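Local structure of glutathione S-transferase 2 (Heligmosomoides polygyrus, 1TW9) at residues F22-Q27 against Q189-I194; F75-A80 against G150-W155; F135-L140 against F178-A183. The protein probably catalyses the conjugation of glutathione to electrophilic substrates, releasing a halide ion from halide substrates, as a sigma-family glutathione transferase. One frame throughout, in Å; residues are numbered along the deposited sequence.

Contact 1 of 3, residues F22-Q27 against Q189-I194; sequences FALADQ and QQTPRI
Leu24 and Arg193 bring the two backbones together, their CA atoms 5.4 Å apart, where the last turn of helix 16-24 meets the first turn of helix 192-200. The first of these helices closes with a Schellman motif at Asp26, whose phi is positive, and Arg193 reaches across this C-terminal end. Its chain is extended from CG to NE, running past Ala23 O, and Arg193 NH1 donates to Leu24 O at 3.0 Å with an N-H...O angle of 159°. That oxygen lies in the guanidinium plane, although NH1 stands above the carbonyl plane. Asp26 CB sits over the centre of one face of the Arg193 guanidinium, 3.4 Å above it. Asp26 OD2 and Arg193 NH2, 3.8 Å apart, make only a long salt bridge; the oxygen is well out of the guanidinium plane and no N-H points at it. Leu24 CG rests 3.9 Å from Ile194 CD1, and Leu24 CD2 touches Thr191 CG2 at 4.1 Å. An alanine in place of Leu24 would probably open a gap beside Ile194 and Thr191 and weaken the apolar join. Leu24 and Ile194 also pack on Leu158 of helix 155-170, while Ala23 meets Trp197, so the thioredoxin-like domain is seated against the helical domain.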
ATOM      1  N   PHE A  22       1.329   2.300 -17.941  1.00 31.10           N
ATOM      2  CA  PHE A  22       2.187   2.538 -19.095  1.00 30.50           C
ATOM      3  C   PHE A  22       1.356   2.793 -20.346  1.00 30.63           C
ATOM      4  O   PHE A  22       1.626   3.697 -21.134  1.00 32.28           O
ATOM      5  CB  PHE A  22       3.103   1.323 -19.352  1.00 31.81           C
ATOM      6  CG  PHE A  22       4.395   1.286 -18.459  1.00 29.95           C
ATOM      7  CD1 PHE A  22       5.212   2.410 -18.325  1.00 32.16           C
ATOM      8  CD2 PHE A  22       4.706   0.156 -17.720  1.00 30.67           C
ATOM      9  CE1 PHE A  22       6.345   2.346 -17.551  1.00 32.93           C
ATOM     10  CE2 PHE A  22       5.856   0.105 -16.971  1.00 30.64           C
ATOM     11  CZ  PHE A  22       6.667   1.195 -16.875  1.00 32.10           C
ATOM     12  N   ALA A  23       0.335   1.949 -20.556  1.00 31.88           N
ATOM     13  CA  ALA A  23      -0.524   2.053 -21.733  1.00 31.64           C
ATOM     14  C   ALA A  23      -1.184   3.408 -21.716  1.00 31.60           C
ATOM     15  O   ALA A  23      -1.207   4.105 -22.748  1.00 31.04           O
ATOM     16  CB  ALA A  23      -1.582   0.936 -21.776  1.00 31.39           C
ATOM     17  N   LEU A  24      -1.781   3.771 -20.576  1.00 31.91           N
ATOM     18  CA  LEU A  24      -2.486   5.037 -20.425  1.00 32.24           C
ATOM     19  C   LEU A  24      -1.607   6.246 -20.723  1.00 31.73           C
ATOM     20  O   LEU A  24      -2.081   7.274 -21.206  1.00 31.85           O
ATOM     21  CB  LEU A  24      -2.958   5.184 -18.980  1.00 35.07           C
ATOM     22  CG  LEU A  24      -4.395   5.383 -18.649  1.00 40.36           C
ATOM     23  CD1 LEU A  24      -4.457   6.014 -17.290  1.00 35.63           C
ATOM     24  CD2 LEU A  24      -5.311   5.995 -19.736  1.00 40.46           C
ATOM     25  N   ALA A  25      -0.322   6.123 -20.422  1.00 32.35           N
ATOM     26  CA  ALA A  25       0.674   7.199 -20.598  1.00 31.61           C
ATOM     27  C   ALA A  25       1.338   7.174 -21.980  1.00 33.08           C
ATOM     28  O   ALA A  25       2.157   8.026 -22.249  1.00 33.29           O
ATOM     29  CB  ALA A  25       1.707   7.099 -19.551  1.00 33.08           C
ATOM     30  N   ASP A  26       1.050   6.154 -22.771  1.00 31.45           N
ATOM     31  CA  ASP A  26       1.717   5.904 -24.071  1.00 33.04           C
ATOM     32  C   ASP A  26       3.224   5.854 -23.869  1.00 33.77           C
ATOM     33  O   ASP A  26       4.042   6.366 -24.661  1.00 35.15           O
ATOM     34  CB  ASP A  26       1.284   6.960 -25.064  1.00 33.28           C
ATOM     35  CG  ASP A  26       1.746   6.700 -26.437  1.00 37.87           C
ATOM     36  OD1 ASP A  26       1.821   5.530 -26.807  1.00 39.42           O
ATOM     37  OD2 ASP A  26       2.007   7.629 -27.228  1.00 41.42           O
ATOM     38  N   GLN A  27       3.592   5.126 -22.839  1.00 32.95           N
ATOM     39  CA  GLN A  27       4.991   4.983 -22.528  1.00 31.72           C
ATOM     40  C   GLN A  27       5.468   3.588 -22.929  1.00 32.00           C
ATOM     41  O   GLN A  27       4.940   2.579 -22.452  1.00 33.93           O
ATOM     42  CB  GLN A  27       5.199   5.235 -21.036  1.00 30.95           C
ATOM     43  CG  GLN A  27       6.636   4.917 -20.592  1.00 32.88           C
ATOM     44  CD  GLN A  27       7.646   5.843 -21.145  1.00 33.27           C
ATOM     45  OE1 GLN A  27       8.628   5.400 -21.795  1.00 33.82           O
ATOM     46  NE2 GLN A  27       7.454   7.140 -20.895  1.00 33.00           N
ATOM     47  N   GLN A 189     -12.368   0.667 -19.117  1.00 32.22           N
ATOM     48  CA  GLN A 189     -11.827  -0.315 -20.050  1.00 32.28           C
ATOM     49  C   GLN A 189     -12.048   0.042 -21.497  1.00 32.35           C
ATOM     50  O   GLN A 189     -11.401  -0.585 -22.359  1.00 33.44           O
ATOM     51  CB  GLN A 189     -12.283  -1.726 -19.725  1.00 30.56           C
ATOM     52  CG  GLN A 189     -11.843  -2.140 -18.280  1.00 33.94           C
ATOM     53  CD  GLN A 189     -11.058  -3.403 -18.215  1.00 35.99           C
ATOM     54  OE1 GLN A 189      -9.904  -3.482 -17.669  1.00 36.88           O
ATOM     55  NE2 GLN A 189     -11.641  -4.412 -18.766  1.00 31.54           N
ATOM     56  N   GLN A 190     -12.958   0.980 -21.787  1.00 32.93           N
ATOM     57  CA  GLN A 190     -13.107   1.528 -23.123  1.00 33.80           C
ATOM     58  C   GLN A 190     -12.264   2.789 -23.363  1.00 33.43           C
ATOM     59  O   GLN A 190     -12.229   3.319 -24.492  1.00 32.78           O
ATOM     60  CB  GLN A 190     -14.587   1.822 -23.396  1.00 34.62           C
ATOM     61  CG  GLN A 190     -15.467   0.538 -23.469  1.00 37.34           C
ATOM     62  CD  GLN A 190     -14.914  -0.559 -24.432  1.00 38.34           C
ATOM     63  OE1 GLN A 190     -14.601  -1.670 -23.993  1.00 41.64           O
ATOM     64  NE2 GLN A 190     -14.769  -0.238 -25.678  1.00 36.82           N
ATOM     65  N   THR A 191     -11.557   3.281 -22.333  1.00 30.66           N
ATOM     66  CA  THR A 191     -10.631   4.416 -22.530  1.00 30.78           C
ATOM     67  C   THR A 191      -9.686   4.029 -23.664  1.00 30.12           C
ATOM     68  O   THR A 191      -9.144   2.923 -23.597  1.00 30.99           O
ATOM     69  CB  THR A 191      -9.857   4.658 -21.232  1.00 30.73           C
ATOM     70  OG1 THR A 191     -10.791   4.929 -20.166  1.00 30.42           O
ATOM     71  CG2 THR A 191      -9.058   5.839 -21.317  1.00 31.86           C
ATOM     72  N   PRO A 192      -9.562   4.799 -24.762  1.00 31.40           N
ATOM     73  CA  PRO A 192      -8.885   4.274 -25.970  1.00 30.76           C
ATOM     74  C   PRO A 192      -7.547   3.523 -25.738  1.00 31.61           C
ATOM     75  O   PRO A 192      -7.361   2.439 -26.261  1.00 29.38           O
ATOM     76  CB  PRO A 192      -8.736   5.498 -26.859  1.00 32.56           C
ATOM     77  CG  PRO A 192      -9.941   6.303 -26.526  1.00 31.74           C
ATOM     78  CD  PRO A 192     -10.256   6.063 -25.062  1.00 31.84           C
ATOM     79  N   ARG A 193      -6.609   4.108 -24.996  1.00 30.75           N
ATOM     80  CA  ARG A 193      -5.324   3.423 -24.766  1.00 30.24           C
ATOM     81  C   ARG A 193      -5.428   2.144 -23.948  1.00 29.75           C
ATOM     82  O   ARG A 193      -4.626   1.182 -24.121  1.00 29.32           O
ATOM     83  CB  ARG A 193      -4.375   4.405 -24.105  1.00 31.40           C
ATOM     84  CG  ARG A 193      -3.860   5.422 -25.081  1.00 33.13           C
ATOM     85  CD  ARG A 193      -3.054   6.481 -24.389  1.00 34.03           C
ATOM     86  NE  ARG A 193      -2.466   7.376 -25.342  1.00 34.55           N
ATOM     87  CZ  ARG A 193      -1.755   8.457 -24.999  1.00 37.68           C
ATOM     88  NH1 ARG A 193      -1.543   8.768 -23.706  1.00 39.16           N
ATOM     89  NH2 ARG A 193      -1.238   9.228 -25.947  1.00 39.74           N
ATOM     90  N   ILE A 194      -6.405   2.089 -23.054  1.00 29.52           N
ATOM     91  CA  ILE A 194      -6.609   0.899 -22.301  1.00 29.32           C
ATOM     92  C   ILE A 194      -7.322  -0.190 -23.150  1.00 29.68           C
ATOM     93  O   ILE A 194      -6.929  -1.373 -23.164  1.00 28.55           O
ATOM     94  CB  ILE A 194      -7.454   1.232 -21.059  1.00 29.11           C
ATOM     95  CG1 ILE A 194      -6.727   2.259 -20.151  1.00 31.10           C
ATOM     96  CG2 ILE A 194      -7.803  -0.050 -20.302  1.00 30.65           C
ATOM     97  CD1 ILE A 194      -5.410   1.811 -19.675  1.00 31.86           C
TER

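Contact 2 of 3, residues F75-A80 against G150-W155; sequences FGFAGA and GDKISW
Phe77 O accepts the backbone N-H of Trp155 at 2.9 Å (N to O), with the donor in the carbonyl plane and an N-H...O angle of 143°. Ser154 CA adds a CH...O contact to Phe77 O at 3.1 Å, and the same oxygen lies at the edge of the Trp155 ring, in its plane, 3.4 Å from Trp155 CD1. Lys152, with CG anti to the backbone N (chi1 180°) and the rest of its chain extended, carries NZ to a hydrogen bond with Gly76 O, 2.8 Å, the donor tilted out of the carbonyl plane. Phe77 CD2 meets Ile153 CG2 at 4.0 Å, and Ala78 CB the edge of the Trp155 ring. Two waters stitch the loops further: one accepts from Lys152 NZ and donates to Phe75 O, the other accepts from Gly79 N and donates to Ile153 O. Outside this shell, Asp157 OD2 takes the N-H of Ser154, the N-cap residue of helix 155-170, and Trp155 packs on helices 64-75 and 82-101. The loop after helix 64-75 of the thioredoxin-like domain is thus fastened to the loop entering helix 155-170 of the helical domain, mostly through main-chain carbonyls, and the Lys152 ammonium probably offsets the negative end of helix 64-75.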
ATOM      1  N   PHE A  75       3.300   9.986 -14.375  1.00 28.29           N
ATOM      2  CA  PHE A  75       2.534  10.257 -15.613  1.00 29.48           C
ATOM      3  C   PHE A  75       1.262  11.051 -15.425  1.00 30.45           C
ATOM      4  O   PHE A  75       0.583  11.409 -16.409  1.00 31.41           O
ATOM      5  CB  PHE A  75       2.278   8.928 -16.382  1.00 30.72           C
ATOM      6  CG  PHE A  75       3.524   8.259 -16.807  1.00 33.97           C
ATOM      7  CD1 PHE A  75       3.818   6.987 -16.407  1.00 37.79           C
ATOM      8  CD2 PHE A  75       4.416   8.950 -17.577  1.00 35.85           C
ATOM      9  CE1 PHE A  75       5.001   6.393 -16.843  1.00 36.90           C
ATOM     10  CE2 PHE A  75       5.559   8.372 -17.978  1.00 38.24           C
ATOM     11  CZ  PHE A  75       5.873   7.137 -17.550  1.00 35.14           C
ATOM     12  N   GLY A  76       0.894  11.324 -14.174  1.00 31.04           N
ATOM     13  CA  GLY A  76      -0.238  12.209 -13.902  1.00 29.78           C
ATOM     14  C   GLY A  76      -1.563  11.507 -13.593  1.00 30.07           C
ATOM     15  O   GLY A  76      -2.615  12.084 -13.842  1.00 29.81           O
ATOM     16  N   PHE A  77      -1.501  10.268 -13.091  1.00 29.35           N
ATOM     17  CA  PHE A  77      -2.681   9.462 -12.906  1.00 29.23           C
ATOM     18  C   PHE A  77      -2.813   9.122 -11.408  1.00 28.43           C
ATOM     19  O   PHE A  77      -3.282   8.016 -11.049  1.00 30.15           O
ATOM     20  CB  PHE A  77      -2.663   8.193 -13.736  1.00 30.49           C
ATOM     21  CG  PHE A  77      -2.448   8.488 -15.249  1.00 29.34           C
ATOM     22  CD1 PHE A  77      -1.375   8.018 -15.930  1.00 40.01           C
ATOM     23  CD2 PHE A  77      -3.365   9.250 -15.888  1.00 34.07           C
ATOM     24  CE1 PHE A  77      -1.259   8.403 -17.315  1.00 35.56           C
ATOM     25  CE2 PHE A  77      -3.232   9.548 -17.215  1.00 37.91           C
ATOM     26  CZ  PHE A  77      -2.156   9.156 -17.843  1.00 33.80           C
ATOM     27  N   ALA A  78      -2.320  10.003 -10.574  1.00 28.68           N
ATOM     28  CA  ALA A  78      -2.434   9.780  -9.078  1.00 27.87           C
ATOM     29  C   ALA A  78      -3.103  10.960  -8.374  1.00 29.71           C
ATOM     30  O   ALA A  78      -2.798  11.225  -7.229  1.00 32.23           O
ATOM     31  CB  ALA A  78      -1.145   9.516  -8.511  1.00 29.52           C
ATOM     32  N   GLY A  79      -4.094  11.553  -8.995  1.00 30.04           N
ATOM     33  CA  GLY A  79      -4.845  12.603  -8.395  1.00 30.35           C
ATOM     34  C   GLY A  79      -4.216  13.962  -8.580  1.00 30.88           C
ATOM     35  O   GLY A  79      -3.050  14.079  -8.997  1.00 33.13           O
ATOM     36  N   ALA A  80      -5.010  14.991  -8.307  1.00 29.61           N
ATOM     37  CA  ALA A  80      -4.611  16.382  -8.517  1.00 30.87           C
ATOM     38  C   ALA A  80      -3.998  17.091  -7.354  1.00 31.51           C
ATOM     39  O   ALA A  80      -3.342  18.100  -7.516  1.00 30.65           O
ATOM     40  CB  ALA A  80      -5.777  17.172  -9.078  1.00 31.86           C
ATOM     41  N   GLY A 150     -11.675  12.394  -7.696  1.00 30.01           N
ATOM     42  CA  GLY A 150     -11.362  13.516  -8.504  1.00 31.46           C
ATOM     43  C   GLY A 150     -11.980  13.456  -9.877  1.00 30.30           C
ATOM     44  O   GLY A 150     -12.798  12.625 -10.196  1.00 32.84           O
ATOM     45  N   ASP A 151     -11.474  14.312 -10.747  1.00 29.97           N
ATOM     46  CA  ASP A 151     -12.097  14.487 -12.041  1.00 29.35           C
ATOM     47  C   ASP A 151     -11.334  13.833 -13.201  1.00 28.79           C
ATOM     48  O   ASP A 151     -11.667  14.130 -14.364  1.00 30.40           O
ATOM     49  CB  ASP A 151     -12.312  15.980 -12.317  1.00 30.26           C
ATOM     50  CG  ASP A 151     -11.080  16.720 -12.484  1.00 34.01           C
ATOM     51  OD1 ASP A 151      -9.975  16.143 -12.285  1.00 41.74           O
ATOM     52  OD2 ASP A 151     -11.074  17.952 -12.805  1.00 42.86           O
ATOM     53  N   LYS A 152     -10.351  12.978 -12.914  1.00 31.17           N
ATOM     54  CA  LYS A 152      -9.538  12.364 -13.937  1.00 30.64           C
ATOM     55  C   LYS A 152      -9.220  10.954 -13.539  1.00 30.16           C
ATOM     56  O   LYS A 152      -9.274  10.567 -12.365  1.00 31.06           O
ATOM     57  CB  LYS A 152      -8.268  13.179 -14.042  1.00 31.54           C
ATOM     58  CG  LYS A 152      -7.268  12.749 -15.025  1.00 35.39           C
ATOM     59  CD  LYS A 152      -6.042  13.651 -14.858  1.00 34.98           C
ATOM     60  CE  LYS A 152      -4.934  13.327 -15.911  1.00 36.94           C
ATOM     61  NZ  LYS A 152      -3.593  13.950 -15.670  1.00 36.47           N
ATOM     62  N   ILE A 153      -8.942  10.143 -14.523  1.00 29.63           N
ATOM     63  CA  ILE A 153      -8.656   8.744 -14.317  1.00 30.73           C
ATOM     64  C   ILE A 153      -7.433   8.614 -13.455  1.00 30.06           C
ATOM     65  O   ILE A 153      -6.453   9.425 -13.576  1.00 29.30           O
ATOM     66  CB  ILE A 153      -8.451   8.074 -15.693  1.00 30.03           C
ATOM     67  CG1 ILE A 153      -8.350   6.550 -15.591  1.00 31.71           C
ATOM     68  CG2 ILE A 153      -7.239   8.599 -16.404  1.00 34.13           C
ATOM     69  CD1 ILE A 153      -8.518   5.752 -16.899  1.00 32.92           C
ATOM     70  N   SER A 154      -7.434   7.602 -12.579  1.00 31.69           N
ATOM     71  CA  SER A 154      -6.255   7.349 -11.742  1.00 30.75           C
ATOM     72  C   SER A 154      -5.937   5.859 -11.801  1.00 31.90           C
ATOM     73  O   SER A 154      -6.783   5.037 -12.224  1.00 31.52           O
ATOM     74  CB  SER A 154      -6.456   7.743 -10.308  1.00 31.51           C
ATOM     75  OG  SER A 154      -7.461   6.954  -9.694  1.00 32.72           O
ATOM     76  N   TRP A 155      -4.807   5.516 -11.213  1.00 29.68           N
ATOM     77  CA  TRP A 155      -4.371   4.066 -11.245  1.00 30.10           C
ATOM     78  C   TRP A 155      -5.323   3.171 -10.467  1.00 31.67           C
ATOM     79  O   TRP A 155      -5.478   1.961 -10.830  1.00 33.17           O
ATOM     80  CB  TRP A 155      -2.962   3.913 -10.724  1.00 31.09           C
ATOM     81  CG  TRP A 155      -2.719   4.311  -9.306  1.00 30.82           C
ATOM     82  CD1 TRP A 155      -2.495   5.581  -8.802  1.00 30.03           C
ATOM     83  CD2 TRP A 155      -2.512   3.411  -8.206  1.00 30.15           C
ATOM     84  NE1 TRP A 155      -2.200   5.505  -7.447  1.00 30.43           N
ATOM     85  CE2 TRP A 155      -2.256   4.192  -7.053  1.00 29.78           C
ATOM     86  CE3 TRP A 155      -2.650   2.037  -8.054  1.00 31.86           C
ATOM     87  CZ2 TRP A 155      -2.054   3.629  -5.786  1.00 30.13           C
ATOM     88  CZ3 TRP A 155      -2.415   1.495  -6.800  1.00 29.86           C
ATOM     89  CH2 TRP A 155      -2.119   2.279  -5.700  1.00 32.54           C
TER
HETATM   90  O   HOH W   1      -1.521  13.090 -17.267  1.00 30.83           O
HETATM   91  O   HOH W   2      -5.625  11.026 -11.418  1.00 21.61           O

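Contact 3 of 3, residues F135-L140 against F178-A183; sequences FITKFL and FPEVKA. Unlike the reference sequence in segment 135-140: Leu140 (reference Pro).
Thr137 and Val181 mark the place where segment 135-140 of helix 119-142 crosses segment 179-183 of helix 179-189, with CA atoms 6.4 Å apart; the segment axes approach to 9.3 Å at an angle of 72°. Val181 CG1 is anti to the backbone N (chi1 170°), which leaves CG2 anti to the carbonyl carbon, and CG2 is the branch that meets the other helix. Val181 CG2 lies 3.5 Å from Thr137 OG1 and 3.9 Å from Ile136 CG2, and Leu140 CD1 touches it as well. Leu140 CD1 also reaches the backbone of Glu180, 3.8 Å from Glu180 O. This leucine differs from the proline of the reference sequence. No direct hydrogen bond joins the segments; a water does the polar work. It donates to Thr137 OG1 and to Glu180 OE1, each at 2.8 Å, and accepts from Val181 N at 3.1 Å, while lying in plane at the edge of the Phe178 ring. The bend at chi2 (80°) folds Glu180 CD back, and from there OE1 meets the water. Glu180 OE2 forms a salt bridge with Lys141, and Thr137 OG1 also hydrogen-bonds to Leu133 O, one turn earlier in its own helix. Leu148 touches both Ile136 and Leu140. The contact joins helices 119-142 and 179-189 within the all-helical C-terminal domain of the glutathione transferase fold.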
ATOM      1  N   PHE A 135     -18.667  -0.219  -0.736  1.00 31.35           N
ATOM      2  CA  PHE A 135     -17.738   0.912  -0.450  1.00 32.55           C
ATOM      3  C   PHE A 135     -17.369   1.674  -1.724  1.00 34.70           C
ATOM      4  O   PHE A 135     -17.432   2.930  -1.750  1.00 34.68           O
ATOM      5  CB  PHE A 135     -16.437   0.434   0.217  1.00 34.23           C
ATOM      6  CG  PHE A 135     -16.632  -0.194   1.582  1.00 32.47           C
ATOM      7  CD1 PHE A 135     -15.909  -1.327   1.939  1.00 33.89           C
ATOM      8  CD2 PHE A 135     -17.518   0.328   2.499  1.00 33.90           C
ATOM      9  CE1 PHE A 135     -16.066  -1.905   3.186  1.00 34.22           C
ATOM     10  CE2 PHE A 135     -17.666  -0.233   3.728  1.00 36.79           C
ATOM     11  CZ  PHE A 135     -16.941  -1.373   4.075  1.00 33.24           C
ATOM     12  N   ILE A 136     -17.029   0.946  -2.760  1.00 33.78           N
ATOM     13  CA  ILE A 136     -16.701   1.528  -4.085  1.00 34.35           C
ATOM     14  C   ILE A 136     -17.842   2.366  -4.632  1.00 33.59           C
ATOM     15  O   ILE A 136     -17.639   3.485  -5.112  1.00 33.38           O
ATOM     16  CB  ILE A 136     -16.307   0.405  -5.145  1.00 33.69           C
ATOM     17  CG1 ILE A 136     -15.024  -0.284  -4.783  1.00 36.49           C
ATOM     18  CG2 ILE A 136     -16.178   1.024  -6.610  1.00 37.85           C
ATOM     19  CD1 ILE A 136     -13.909   0.621  -4.448  1.00 36.18           C
ATOM     20  N   THR A 137     -19.065   1.845  -4.555  1.00 32.41           N
ATOM     21  CA  THR A 137     -20.269   2.538  -5.023  1.00 31.85           C
ATOM     22  C   THR A 137     -20.498   3.890  -4.326  1.00 30.86           C
ATOM     23  O   THR A 137     -20.845   4.907  -4.963  1.00 29.78           O
ATOM     24  CB  THR A 137     -21.459   1.632  -4.837  1.00 30.93           C
ATOM     25  OG1 THR A 137     -21.294   0.482  -5.697  1.00 33.70           O
ATOM     26  CG2 THR A 137     -22.715   2.323  -5.361  1.00 30.31           C
ATOM     27  N   LYS A 138     -20.235   3.919  -3.027  1.00 30.99           N
ATOM     28  CA  LYS A 138     -20.318   5.132  -2.243  1.00 32.68           C
ATOM     29  C   LYS A 138     -19.340   6.194  -2.770  1.00 31.41           C
ATOM     30  O   LYS A 138     -19.738   7.318  -2.923  1.00 31.71           O
ATOM     31  CB  LYS A 138     -20.088   4.773  -0.785  1.00 32.95           C
ATOM     32  CG  LYS A 138     -19.857   5.832   0.122  1.00 35.53           C
ATOM     33  CD  LYS A 138     -19.756   5.249   1.567  1.00 35.86           C
ATOM     34  CE  LYS A 138     -18.316   4.706   1.929  1.00 37.34           C
ATOM     35  NZ  LYS A 138     -18.433   4.269   3.386  1.00 39.00           N
ATOM     36  N   PHE A 139     -18.112   5.801  -3.106  1.00 31.50           N
ATOM     37  CA  PHE A 139     -17.172   6.715  -3.720  1.00 30.79           C
ATOM     38  C   PHE A 139     -17.642   7.194  -5.120  1.00 31.22           C
ATOM     39  O   PHE A 139     -17.599   8.398  -5.425  1.00 30.40           O
ATOM     40  CB  PHE A 139     -15.781   6.070  -3.758  1.00 30.92           C
ATOM     41  CG  PHE A 139     -15.034   6.215  -2.475  1.00 30.74           C
ATOM     42  CD1 PHE A 139     -15.283   5.411  -1.404  1.00 31.82           C
ATOM     43  CD2 PHE A 139     -14.027   7.192  -2.341  1.00 32.37           C
ATOM     44  CE1 PHE A 139     -14.567   5.506  -0.221  1.00 31.79           C
ATOM     45  CE2 PHE A 139     -13.333   7.318  -1.131  1.00 31.68           C
ATOM     46  CZ  PHE A 139     -13.596   6.499  -0.069  1.00 31.84           C
ATOM     47  N   LEU A 140     -18.093   6.260  -5.960  1.00 30.42           N
ATOM     48  CA  LEU A 140     -18.618   6.635  -7.274  1.00 31.74           C
ATOM     49  C   LEU A 140     -19.779   7.584  -7.157  1.00 31.67           C
ATOM     50  O   LEU A 140     -19.888   8.617  -7.874  1.00 33.28           O
ATOM     51  CB  LEU A 140     -19.056   5.408  -8.044  1.00 31.81           C
ATOM     52  CG  LEU A 140     -17.889   4.494  -8.323  1.00 33.06           C
ATOM     53  CD1 LEU A 140     -18.251   3.082  -8.825  1.00 32.38           C
ATOM     54  CD2 LEU A 140     -16.945   5.118  -9.353  1.00 32.97           C
ATOM     55  N   PHE A 178     -24.868  -3.722  -8.727  1.00 28.98           N
ATOM     56  CA  PHE A 178     -23.801  -2.667  -8.703  1.00 29.93           C
ATOM     57  C   PHE A 178     -23.676  -2.017 -10.079  1.00 29.65           C
ATOM     58  O   PHE A 178     -22.614  -2.095 -10.721  1.00 29.43           O
ATOM     59  CB  PHE A 178     -22.498  -3.318  -8.306  1.00 29.33           C
ATOM     60  CG  PHE A 178     -22.548  -3.899  -6.938  1.00 31.01           C
ATOM     61  CD1 PHE A 178     -22.747  -5.233  -6.750  1.00 33.61           C
ATOM     62  CD2 PHE A 178     -22.624  -3.066  -5.864  1.00 32.44           C
ATOM     63  CE1 PHE A 178     -22.898  -5.770  -5.436  1.00 33.59           C
ATOM     64  CE2 PHE A 178     -22.718  -3.555  -4.555  1.00 33.32           C
ATOM     65  CZ  PHE A 178     -22.901  -4.941  -4.361  1.00 32.60           C
ATOM     66  N   PRO A 179     -24.728  -1.350 -10.541  1.00 28.54           N
ATOM     67  CA  PRO A 179     -24.688  -0.785 -11.900  1.00 29.39           C
ATOM     68  C   PRO A 179     -23.635   0.276 -12.056  1.00 30.37           C
ATOM     69  O   PRO A 179     -22.996   0.366 -13.140  1.00 29.80           O
ATOM     70  CB  PRO A 179     -26.066  -0.169 -12.094  1.00 29.94           C
ATOM     71  CG  PRO A 179     -26.708  -0.093 -10.692  1.00 31.06           C
ATOM     72  CD  PRO A 179     -26.026  -1.100  -9.847  1.00 30.43           C
ATOM     73  N   GLU A 180     -23.432   1.058 -11.009  1.00 30.71           N
ATOM     74  CA  GLU A 180     -22.395   2.143 -11.092  1.00 31.57           C
ATOM     75  C   GLU A 180     -20.988   1.546 -11.264  1.00 31.36           C
ATOM     76  O   GLU A 180     -20.162   2.063 -11.992  1.00 29.77           O
ATOM     77  CB  GLU A 180     -22.432   3.059  -9.863  1.00 32.58           C
ATOM     78  CG  GLU A 180     -23.677   3.892  -9.688  1.00 37.59           C
ATOM     79  CD  GLU A 180     -24.868   3.134  -9.073  1.00 40.43           C
ATOM     80  OE1 GLU A 180     -24.698   1.991  -8.495  1.00 37.74           O
ATOM     81  OE2 GLU A 180     -26.007   3.699  -9.170  1.00 43.01           O
ATOM     82  N   VAL A 181     -20.736   0.426 -10.593  1.00 30.25           N
ATOM     83  CA  VAL A 181     -19.450  -0.239 -10.701  1.00 31.04           C
ATOM     84  C   VAL A 181     -19.306  -0.801 -12.092  1.00 29.74           C
ATOM     85  O   VAL A 181     -18.247  -0.712 -12.667  1.00 29.91           O
ATOM     86  CB  VAL A 181     -19.292  -1.354  -9.661  1.00 30.65           C
ATOM     87  CG1 VAL A 181     -18.051  -2.207  -9.946  1.00 31.83           C
ATOM     88  CG2 VAL A 181     -19.233  -0.806  -8.261  1.00 32.01           C
ATOM     89  N   LYS A 182     -20.367  -1.400 -12.639  1.00 29.27           N
ATOM     90  CA  LYS A 182     -20.293  -1.879 -14.033  1.00 30.55           C
ATOM     91  C   LYS A 182     -19.994  -0.729 -15.010  1.00 29.41           C
ATOM     92  O   LYS A 182     -19.209  -0.918 -15.934  1.00 31.67           O
ATOM     93  CB  LYS A 182     -21.608  -2.546 -14.514  1.00 31.75           C
ATOM     94  CG  LYS A 182     -21.324  -3.240 -15.875  1.00 36.16           C
ATOM     95  CD  LYS A 182     -22.341  -4.042 -16.456  1.00 39.81           C
ATOM     96  CE  LYS A 182     -21.798  -4.612 -17.822  1.00 42.11           C
ATOM     97  NZ  LYS A 182     -22.769  -5.653 -18.339  1.00 41.39           N
ATOM     98  N   ALA A 183     -20.674   0.404 -14.842  1.00 30.01           N
ATOM     99  CA  ALA A 183     -20.575   1.574 -15.698  1.00 29.83           C
ATOM    100  C   ALA A 183     -19.124   2.070 -15.656  1.00 29.49           C
ATOM    101  O   ALA A 183     -18.506   2.436 -16.649  1.00 30.12           O
ATOM    102  CB  ALA A 183     -21.500   2.676 -15.153  1.00 29.65           C
TER
HETATM  103  O   HOH W   3     -22.597   0.143  -8.141  1.00 24.04           O

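How the contacts relate
Along the chain the order is 22-27, 75-80, 135-140, 150-155, 178-183 and 189-194, so contact 1 spans the other two, while contacts 2 and 3 interleave. Contacts 1 and 2, with centres 13 Å apart, form one continuous patch: Leu24 CD1 packs on Phe77 CD2 at 3.7 Å, and Ala25 CB on Phe75 CG at 3.5 Å. Together they bind the end of helix 16-24 and the loop after helix 64-75 to the helical domain near helix 155-170. Contact 3 lies apart, its centre 22 Å from that of contact 1 and 18 Å from that of contact 2, inside the helical domain. Helices 179-189 and 192-200, consecutive in the chain, connect contact 3 to the domain interface.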